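Side-chain contact in L-rhamnose mutarotase (Formosa agariphila, PDB 6HHN), which catalyses the interconversion of the alpha and beta anomers of L-rhamnose, a step in the breakdown of the algal polysaccharide ulvan: residues P38-K41 / Q42-D46. Residues are numbered along the deposited sequence; the frame is centred on the assembly and turned at random. Where two conformers were deposited one is given.
Sequences PELK and QLLKD
Leu40 and Leu44 meet one turn apart on the amphipathic alpha-helix 38-46 of this homodimeric protein of the dimeric alpha+beta barrel fold, with Leu40 CG lying 4.2 Å from Leu44 CD1. Leucine suits the face turned to the rest of the protein: Leu40 is buried against Val84 and Trp87 of helix 82-91, and Leu44 lies near Tyr52 and Met114 of the second subunit. Trp87 and Tyr52 probably bind the substrate, as in related mutarotases, so the leucines lie beside residues of the probable sugar site. Leu43 joins the apolar side by resting on Ile83.

Four i to i+4 backbone bonds tie the turns together, from Gln42 N to Pro38 O (3.0 Å) through to Lys45 N and Lys41 O (3.0 Å, 169° at the hydrogen). Pro38 suits the first turn, where its ring nitrogen, lacking a hydrogen, costs the helix no bond. In Leu43, Leu44 and Lys45 CG stands anti to the residue's own carbonyl carbon, which places it beside the carbonyl oxygen four residues back; Leu44 CG thus approaches Leu40 O to 3.3 Å, and Lys45 CG comes equally near Lys41 O.

Toward solvent stand Glu39, Gln42, Lys45 and Asp46, while Lys41 packs on Leu36 and on Met114 of the second subunit. With chi1 at -170° the Gln42 chain leaves opposite the backbone nitrogen and then bends at chi2, bringing its amide round to Asp46. There NE2 donates to Asp46 OD1 over 2.7 Å; the acceptor lies almost in the amide plane, whereas the nitrogen reaches OD1 from 45° above the carboxylate plane.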
loop_
_atom_site.group_PDB
_atom_site.type_symbol
_atom_site.label_atom_id
_atom_site.label_comp_id
_atom_site.label_asym_id
_atom_site.label_seq_id
_atom_site.Cartn_x
_atom_site.Cartn_y
_atom_site.Cartn_z
ATOM N N PRO A 38 21.667 -9.920 0.453
ATOM C CA PRO A 38 22.132 -8.844 1.331
ATOM C C PRO A 38 22.718 -7.661 0.590
ATOM O O PRO A 38 22.619 -6.517 1.073
ATOM C CB PRO A 38 23.156 -9.535 2.239
ATOM C CG PRO A 38 23.534 -10.762 1.587
ATOM C CD PRO A 38 22.370 -11.192 0.697
ATOM N N GLU A 39 23.305 -7.899 -0.587
ATOM C CA GLU A 39 23.819 -6.797 -1.390
ATOM C C GLU A 39 22.704 -5.827 -1.757
ATOM O O GLU A 39 22.901 -4.607 -1.744
ATOM C CB GLU A 39 24.444 -7.325 -2.682
ATOM C CG GLU A 39 25.729 -8.120 -2.524
ATOM C CD GLU A 39 25.552 -9.572 -2.130
ATOM O OE1 GLU A 39 24.401 -10.028 -1.961
ATOM O OE2 GLU A 39 26.586 -10.287 -2.013
ATOM N N LEU A 40 21.531 -6.356 -2.121
ATOM C CA LEU A 40 20.416 -5.514 -2.519
ATOM C C LEU A 40 19.838 -4.769 -1.325
ATOM O O LEU A 40 19.501 -3.584 -1.429
ATOM C CB LEU A 40 19.367 -6.375 -3.233
ATOM C CG LEU A 40 18.143 -5.640 -3.793
ATOM C CD1 LEU A 40 18.577 -4.505 -4.708
ATOM C CD2 LEU A 40 17.265 -6.625 -4.529
ATOM N N LYS A 41 19.725 -5.436 -0.174
ATOM C CA LYS A 41 19.234 -4.748 1.015
ATOM C C LYS A 41 20.136 -3.567 1.351
ATOM O O LYS A 41 19.660 -2.450 1.599
ATOM C CB LYS A 41 19.152 -5.718 2.195
ATOM C CG LYS A 41 18.091 -6.803 2.063
ATOM C CD LYS A 41 18.017 -7.640 3.339
ATOM C CE LYS A 41 17.343 -8.982 3.103
ATOM N NZ LYS A 41 17.215 -9.764 4.370
ATOM N N GLN A 42 21.456 -3.789 1.336
ATOM C CA GLN A 42 22.373 -2.703 1.648
ATOM C C GLN A 42 22.295 -1.587 0.614
ATOM O O GLN A 42 22.335 -0.413 0.975
ATOM C CB GLN A 42 23.806 -3.215 1.784
ATOM C CG GLN A 42 24.738 -2.169 2.340
ATOM C CD GLN A 42 24.290 -1.695 3.701
ATOM O OE1 GLN A 42 24.082 -2.499 4.614
ATOM N NE2 GLN A 42 24.106 -0.388 3.839
ATOM N N LEU A 43 22.196 -1.925 -0.683
ATOM C CA LEU A 43 22.084 -0.863 -1.678
ATOM C C LEU A 43 20.832 -0.028 -1.454
ATOM O O LEU A 43 20.855 1.199 -1.601
ATOM C CB LEU A 43 22.026 -1.441 -3.083
ATOM C CG LEU A 43 23.360 -1.822 -3.703
ATOM C CD1 LEU A 43 23.138 -2.669 -4.949
ATOM C CD2 LEU A 43 24.138 -0.552 -4.025
ATOM N N LEU A 44 19.707 -0.686 -1.149
ATOM C CA LEU A 44 18.478 0.052 -0.901
ATOM C C LEU A 44 18.656 0.990 0.286
ATOM O O LEU A 44 18.301 2.174 0.217
ATOM C CB LEU A 44 17.339 -0.942 -0.682
ATOM C CG LEU A 44 16.874 -1.700 -1.935
ATOM C CD1 LEU A 44 15.953 -2.829 -1.539
ATOM C CD2 LEU A 44 16.189 -0.743 -2.877
ATOM N N LYS A 45 19.230 0.479 1.382
ATOM C CA LYS A 45 19.487 1.328 2.547
ATOM C C LYS A 45 20.426 2.482 2.206
ATOM O O LYS A 45 20.180 3.627 2.598
ATOM C CB LYS A 45 20.027 0.473 3.692
ATOM C CG LYS A 45 19.010 -0.519 4.253
ATOM C CD LYS A 45 19.560 -1.204 5.483
ATOM C CE LYS A 45 18.735 -2.422 5.858
ATOM N NZ LYS A 45 19.503 -3.333 6.765
ATOM N N ASP A 46 21.495 2.198 1.452
ATOM C CA ASP A 46 22.449 3.236 1.080
ATOM C C ASP A 46 21.789 4.320 0.245
ATOM O O ASP A 46 22.255 5.459 0.219
ATOM C CB ASP A 46 23.605 2.648 0.268
ATOM C CG ASP A 46 24.556 1.808 1.101
ATOM O OD1 ASP A 46 24.478 1.858 2.348
ATOM O OD2 ASP A 46 25.394 1.094 0.493
#